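PDB 6DY3: N-acylethanolamine-hydrolyzing acid amidase beta-subunit from Caenorhabditis elegans, which forms, with its alpha subunit, a lysosomal amidase that probably degrades bioactive fatty acid amides such as N-palmitoylethanolamine to ethanolamine and free fatty acids. Local coordinates for residues 90-95 and 117-122; 156-161 and 180-185. One frame throughout, in Å; residues are numbered along the deposited sequence.

Contact 1 (90-95 and 117-122); sequences RPVSFF and HLFSPS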
loop_
_atom_site.group_PDB
_atom_site.type_symbol
_atom_site.label_atom_id
_atom_site.label_comp_id
_atom_site.label_asym_id
_atom_site.label_seq_id
_atom_site.Cartn_x
_atom_site.Cartn_y
_atom_site.Cartn_z
ATOM N N ARG B 90 12.672 -2.656 -9.924
ATOM C CA ARG B 90 11.996 -1.406 -9.570
ATOM C C ARG B 90 11.222 -1.623 -8.278
ATOM O O ARG B 90 10.022 -1.931 -8.299
ATOM C CB ARG B 90 11.066 -0.944 -10.689
ATOM C CG ARG B 90 10.449 0.419 -10.465
ATOM C CD ARG B 90 9.902 0.993 -11.763
ATOM N NE ARG B 90 10.943 1.698 -12.514
ATOM C CZ ARG B 90 11.544 1.233 -13.608
ATOM N NH1 ARG B 90 11.224 0.051 -14.117
ATOM N NH2 ARG B 90 12.478 1.962 -14.203
ATOM N N PRO B 91 11.877 -1.473 -7.126
ATOM C CA PRO B 91 11.189 -1.683 -5.844
ATOM C C PRO B 91 9.883 -0.901 -5.750
ATOM O O PRO B 91 9.844 0.316 -5.945
ATOM C CB PRO B 91 12.220 -1.209 -4.817
ATOM C CG PRO B 91 13.524 -1.447 -5.478
ATOM C CD PRO B 91 13.299 -1.151 -6.934
ATOM N N VAL B 92 8.802 -1.623 -5.447
ATOM C CA VAL B 92 7.458 -1.076 -5.607
ATOM C C VAL B 92 7.164 -0.020 -4.549
ATOM O O VAL B 92 6.714 1.086 -4.865
ATOM C CB VAL B 92 6.423 -2.213 -5.574
ATOM C CG1 VAL B 92 5.008 -1.667 -5.487
ATOM C CG2 VAL B 92 6.580 -3.093 -6.811
ATOM N N SER B 93 7.397 -0.343 -3.275
ATOM C CA SER B 93 6.995 0.575 -2.210
ATOM C C SER B 93 7.744 1.898 -2.296
ATOM O O SER B 93 7.194 2.948 -1.942
ATOM C CB SER B 93 7.220 -0.061 -0.838
ATOM O OG SER B 93 8.600 -0.139 -0.532
ATOM N N PHE B 94 8.994 1.872 -2.761
ATOM C CA PHE B 94 9.769 3.102 -2.861
ATOM C C PHE B 94 9.438 3.876 -4.126
ATOM O O PHE B 94 9.567 5.106 -4.150
ATOM C CB PHE B 94 11.257 2.774 -2.782
ATOM C CG PHE B 94 11.627 2.083 -1.511
ATOM C CD1 PHE B 94 11.693 0.708 -1.457
ATOM C CD2 PHE B 94 11.851 2.813 -0.349
ATOM C CE1 PHE B 94 12.006 0.064 -0.279
ATOM C CE2 PHE B 94 12.168 2.170 0.837
ATOM C CZ PHE B 94 12.244 0.792 0.868
ATOM N N PHE B 95 8.989 3.187 -5.171
ATOM C CA PHE B 95 8.483 3.896 -6.337
ATOM C C PHE B 95 7.245 4.702 -5.972
ATOM O O PHE B 95 7.118 5.868 -6.361
ATOM C CB PHE B 95 8.175 2.901 -7.458
ATOM C CG PHE B 95 7.757 3.547 -8.751
ATOM C CD1 PHE B 95 8.689 3.789 -9.737
ATOM C CD2 PHE B 95 6.446 3.907 -8.978
ATOM C CE1 PHE B 95 8.322 4.380 -10.924
ATOM C CE2 PHE B 95 6.074 4.499 -10.161
ATOM C CZ PHE B 95 7.013 4.737 -11.136
ATOM N N HIS B 117 7.321 0.615 -18.326
ATOM C CA HIS B 117 8.603 0.115 -17.857
ATOM C C HIS B 117 8.329 -1.080 -16.960
ATOM O O HIS B 117 7.194 -1.312 -16.543
ATOM C CB HIS B 117 9.400 1.201 -17.121
ATOM C CG HIS B 117 8.611 1.938 -16.084
ATOM N ND1 HIS B 117 7.802 1.302 -15.168
ATOM C CD2 HIS B 117 8.503 3.261 -15.826
ATOM C CE1 HIS B 117 7.233 2.201 -14.386
ATOM N NE2 HIS B 117 7.641 3.399 -14.765
ATOM N N LEU B 118 9.381 -1.847 -16.685
ATOM C CA LEU B 118 9.236 -3.009 -15.816
ATOM C C LEU B 118 8.635 -2.593 -14.481
ATOM O O LEU B 118 9.163 -1.718 -13.789
ATOM C CB LEU B 118 10.587 -3.696 -15.604
ATOM C CG LEU B 118 11.069 -4.644 -16.706
ATOM C CD1 LEU B 118 12.448 -5.165 -16.362
ATOM C CD2 LEU B 118 10.108 -5.808 -16.929
ATOM N N PHE B 119 7.518 -3.220 -14.125
ATOM C CA PHE B 119 6.885 -2.964 -12.844
ATOM C C PHE B 119 6.142 -4.217 -12.416
ATOM O O PHE B 119 5.529 -4.898 -13.243
ATOM C CB PHE B 119 5.931 -1.772 -12.913
ATOM C CG PHE B 119 5.616 -1.185 -11.577
ATOM C CD1 PHE B 119 6.466 -0.253 -11.002
ATOM C CD2 PHE B 119 4.477 -1.571 -10.887
ATOM C CE1 PHE B 119 6.181 0.288 -9.761
ATOM C CE2 PHE B 119 4.181 -1.036 -9.641
ATOM C CZ PHE B 119 5.031 -0.107 -9.076
ATOM N N SER B 120 6.219 -4.524 -11.130
ATOM C CA SER B 120 5.608 -5.737 -10.623
ATOM C C SER B 120 4.103 -5.695 -10.885
ATOM O O SER B 120 3.473 -4.646 -10.672
ATOM C CB SER B 120 5.889 -5.880 -9.129
ATOM O OG SER B 120 5.492 -7.153 -8.649
ATOM N N PRO B 121 3.498 -6.781 -11.369
ATOM C CA PRO B 121 2.052 -6.755 -11.621
ATOM C C PRO B 121 1.291 -6.392 -10.355
ATOM O O PRO B 121 1.573 -6.899 -9.267
ATOM C CB PRO B 121 1.747 -8.181 -12.089
ATOM C CG PRO B 121 3.029 -8.678 -12.636
ATOM C CD PRO B 121 4.096 -8.059 -11.784
ATOM N N SER B 122 0.332 -5.490 -10.501
ATOM C CA SER B 122 -0.367 -4.942 -9.350
ATOM C C SER B 122 -1.508 -4.074 -9.863
ATOM O O SER B 122 -1.639 -3.830 -11.065
ATOM C CB SER B 122 0.583 -4.138 -8.459
ATOM O OG SER B 122 1.255 -3.152 -9.220
HETATM O O HOH W 1 8.649 -3.563 -9.796
HETATM O O HOH W 2 12.337 -0.470 -16.864
#

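Contact 2 (156-161 and 180-185); sequences QWFLVE and QKLKEL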
loop_
_atom_site.group_PDB
_atom_site.type_symbol
_atom_site.label_atom_id
_atom_site.label_comp_id
_atom_site.label_asym_id
_atom_site.label_seq_id
_atom_site.Cartn_x
_atom_site.Cartn_y
_atom_site.Cartn_z
ATOM N N GLN B 156 -21.061 5.364 -13.606
ATOM C CA GLN B 156 -19.922 4.594 -13.112
ATOM C C GLN B 156 -19.206 5.459 -12.077
ATOM O O GLN B 156 -18.160 6.053 -12.342
ATOM C CB GLN B 156 -19.003 4.191 -14.256
ATOM C CG GLN B 156 -19.688 3.343 -15.322
ATOM C CD GLN B 156 -18.766 2.987 -16.481
ATOM O OE1 GLN B 156 -17.733 3.624 -16.690
ATOM N NE2 GLN B 156 -19.136 1.959 -17.234
ATOM N N TRP B 157 -19.783 5.519 -10.877
ATOM C CA TRP B 157 -19.325 6.432 -9.840
ATOM C C TRP B 157 -18.393 5.784 -8.827
ATOM O O TRP B 157 -17.921 6.479 -7.923
ATOM C CB TRP B 157 -20.522 7.051 -9.106
ATOM C CG TRP B 157 -21.473 6.056 -8.493
ATOM C CD1 TRP B 157 -22.469 5.376 -9.128
ATOM C CD2 TRP B 157 -21.521 5.647 -7.118
ATOM N NE1 TRP B 157 -23.134 4.566 -8.240
ATOM C CE2 TRP B 157 -22.573 4.713 -6.998
ATOM C CE3 TRP B 157 -20.779 5.979 -5.980
ATOM C CZ2 TRP B 157 -22.899 4.104 -5.784
ATOM C CZ3 TRP B 157 -21.103 5.372 -4.773
ATOM C CH2 TRP B 157 -22.155 4.446 -4.687
ATOM N N PHE B 158 -18.123 4.481 -8.940
ATOM C CA PHE B 158 -17.192 3.815 -8.036
ATOM C C PHE B 158 -16.330 2.811 -8.793
ATOM O O PHE B 158 -16.681 2.339 -9.877
ATOM C CB PHE B 158 -17.923 3.111 -6.872
ATOM C CG PHE B 158 -18.879 2.034 -7.305
ATOM C CD1 PHE B 158 -18.430 0.757 -7.582
ATOM C CD2 PHE B 158 -20.227 2.295 -7.411
ATOM C CE1 PHE B 158 -19.309 -0.231 -7.977
ATOM C CE2 PHE B 158 -21.112 1.309 -7.804
ATOM C CZ PHE B 158 -20.650 0.045 -8.086
ATOM N N LEU B 159 -15.181 2.500 -8.196
ATOM C CA LEU B 159 -14.254 1.496 -8.701
ATOM C C LEU B 159 -13.829 0.606 -7.543
ATOM O O LEU B 159 -13.530 1.104 -6.452
ATOM C CB LEU B 159 -13.020 2.135 -9.339
ATOM C CG LEU B 159 -13.238 2.907 -10.637
ATOM C CD1 LEU B 159 -12.046 3.792 -10.929
ATOM C CD2 LEU B 159 -13.487 1.953 -11.781
ATOM N N VAL B 160 -13.818 -0.706 -7.776
ATOM C CA VAL B 160 -13.444 -1.689 -6.765
ATOM C C VAL B 160 -12.449 -2.668 -7.371
ATOM O O VAL B 160 -12.674 -3.191 -8.469
ATOM C CB VAL B 160 -14.668 -2.448 -6.217
ATOM C CG1 VAL B 160 -14.238 -3.453 -5.146
ATOM C CG2 VAL B 160 -15.688 -1.475 -5.663
ATOM N N GLU B 161 -11.377 -2.953 -6.640
ATOM C CA GLU B 161 -10.375 -3.888 -7.119
ATOM C C GLU B 161 -9.776 -4.635 -5.933
ATOM O O GLU B 161 -9.649 -4.086 -4.838
ATOM C CB GLU B 161 -9.284 -3.157 -7.925
ATOM C CG GLU B 161 -8.473 -4.061 -8.840
ATOM C CD GLU B 161 -9.352 -4.903 -9.759
ATOM O OE1 GLU B 161 -9.929 -4.336 -10.715
ATOM O OE2 GLU B 161 -9.481 -6.126 -9.516
ATOM N N GLN B 180 -21.989 -4.755 -4.338
ATOM C CA GLN B 180 -23.382 -4.779 -3.912
ATOM C C GLN B 180 -23.645 -3.695 -2.877
ATOM O O GLN B 180 -24.653 -2.982 -2.950
ATOM C CB GLN B 180 -23.739 -6.161 -3.363
ATOM C CG GLN B 180 -23.924 -7.213 -4.452
ATOM C CD GLN B 180 -24.168 -8.613 -3.900
ATOM O OE1 GLN B 180 -24.261 -8.808 -2.686
ATOM N NE2 GLN B 180 -24.270 -9.595 -4.796
ATOM N N LYS B 181 -22.738 -3.548 -1.911
ATOM C CA LYS B 181 -22.959 -2.596 -0.833
ATOM C C LYS B 181 -22.926 -1.161 -1.346
ATOM O O LYS B 181 -23.731 -0.325 -0.916
ATOM C CB LYS B 181 -21.915 -2.812 0.262
ATOM C CG LYS B 181 -22.346 -2.346 1.645
ATOM C CD LYS B 181 -23.487 -3.185 2.191
ATOM C CE LYS B 181 -23.954 -2.692 3.548
ATOM N NZ LYS B 181 -24.978 -3.615 4.110
ATOM N N LEU B 182 -22.020 -0.857 -2.277
ATOM C CA LEU B 182 -21.986 0.481 -2.859
ATOM C C LEU B 182 -23.282 0.792 -3.599
ATOM O O LEU B 182 -23.789 1.920 -3.539
ATOM C CB LEU B 182 -20.789 0.614 -3.799
ATOM C CG LEU B 182 -19.426 0.722 -3.117
ATOM C CD1 LEU B 182 -18.331 0.311 -4.076
ATOM C CD2 LEU B 182 -19.185 2.138 -2.610
ATOM N N LYS B 183 -23.837 -0.198 -4.298
ATOM C CA LYS B 183 -25.095 0.017 -5.002
ATOM C C LYS B 183 -26.245 0.220 -4.025
ATOM O O LYS B 183 -27.132 1.044 -4.272
ATOM C CB LYS B 183 -25.372 -1.158 -5.936
ATOM C CG LYS B 183 -24.435 -1.219 -7.130
ATOM C CD LYS B 183 -24.706 -2.451 -7.982
ATOM C CE LYS B 183 -23.806 -2.489 -9.209
ATOM N NZ LYS B 183 -24.039 -3.711 -10.026
ATOM N N GLU B 184 -26.248 -0.516 -2.910
ATOM C CA GLU B 184 -27.298 -0.349 -1.908
ATOM C C GLU B 184 -27.276 1.061 -1.334
ATOM O O GLU B 184 -28.316 1.721 -1.236
ATOM C CB GLU B 184 -27.127 -1.373 -0.784
ATOM C CG GLU B 184 -27.375 -2.819 -1.180
ATOM C CD GLU B 184 -27.162 -3.778 -0.015
ATOM O OE1 GLU B 184 -27.128 -3.313 1.148
ATOM O OE2 GLU B 184 -27.027 -4.998 -0.264
ATOM N N LEU B 185 -26.094 1.533 -0.929
ATOM C CA LEU B 185 -25.993 2.863 -0.340
ATOM C C LEU B 185 -26.287 3.946 -1.364
ATOM O O LEU B 185 -26.834 4.999 -1.014
ATOM C CB LEU B 185 -24.606 3.060 0.275
ATOM C CG LEU B 185 -24.249 2.044 1.367
ATOM C CD1 LEU B 185 -22.840 2.266 1.887
ATOM C CD2 LEU B 185 -25.253 2.095 2.519
#

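Contact 1 (90-95 and 117-122)
Arg90 leaves the backbone with CG anti to N, runs extended through chi2 and then bends at chi3 (-86°), which lays its guanidinium over the imidazole of His117; the His117 ring meets it because its own CG takes the crowded position between N and the carbonyl carbon. The site is an aromatic cluster of Phe95, His117 and Phe119, with the Arg90 guanidinium stacked on His117. It joins the start of helix 92-102 to the loop that leads into strand 122-127 of the N-terminal nucleophile hydrolase fold. Guanidinium and imidazole planes are 22° apart and their centres 4.1 Å apart, with NE over the middle of the ring. The guanidinium edge faces the loop: Arg90 NH1 donates to Leu118 O at 2.7 Å, close to the guanidinium plane and on a carbonyl lone pair. An alanine in place of Arg90 would lose the guanidinium stack and the bond to Leu118 O, and would probably let the His117 ring and the loop carbonyl shift. Phe119, CG also anti to N, sends its ring edge toward the face of Phe95, planes 66° apart, with CE1 3.7 Å from Phe95 CD2. Arg90 CD lies at the edge of the Phe119 ring, near its plane, 3.7 Å from Phe119 CD1, while Val92 CG2 packs over one face of that ring. Phe95 and His117 reach toward each other tip to tip, their rings set obliquely. Beyond Phe119, Val92 CG2 rests 3.7 Å from Ser120 CB, and Ser120 OG is hydrogen-bonded to Lys87 of helix 76-89. Pro91 is the N-cap of helix 92-102, so Arg90 sits in the break between two helices, where a water donates to Arg90 O at 2.6 Å and accepts from Ser120 N at 2.9 Å.

Contact 2 (156-161 and 180-185)
Leu182 carries the contact, reaching from the helix over one face of the Phe158 ring. Its CD1 makes a CH-pi contact, 4.0 Å from the Phe158 ring centroid, and lies closest to Phe158 CD1, while CB sits above the middle of the same face. The same methyl meets Val160 tip to tip, with Leu182 CD1 3.6 Å from Val160 CG2, so one leucine branch spans two strand residues. At the far rim of the phenyl ring, Lys183 adds the apolar part of its extended chain, CG 4.1 Å from Phe158 CZ. Trp157 turns the outer edge of its indole to the helix backbone, with CH2 3.2 Å from Leu182 O and near the ring plane. The two aromatic groups are held by their own torsions: chi1 is 57° in Trp157 and 61° in Phe158, the crowded position in both, and this sets the edge of the phenyl ring against the face of the indole, Phe158 CD2 lying 3.4 Å above the indole plane over its centre. Behind them Ile179, one helical turn earlier, touches Phe158 and Val160, and Ile4 touches Val160 and Leu182. Strand 158-161 and helix residues 180-185 run nearly antiparallel (161°), their axes 10.2 Å apart at closest approach. Helix 173-185 thus packs on the edge strand 158-161 and its neighbour 2-7, with helix 192-199 alongside, where Val198 touches Leu182.

Contact 1 and contact 2 follow one another along the chain and lie on opposite sides of its centre, with centres 28 Å apart and nearest atoms about 7 Å apart, without touching. They belong to different sheets: contact 2 packs a helix on the five-stranded sheet whose strand 2-7 directly follows Cys1, whereas contact 1 joins a helix to the lead-in of a strand of the seven-stranded sheet. The side chain of Val160 is about 10 Å from that of Cys1, the likely nucleophile, and those of Val160 and Val92 are each about 10 Å from that of Arg17, which is probably important for activity. The alpha subunit packs against contact 1 but not contact 2.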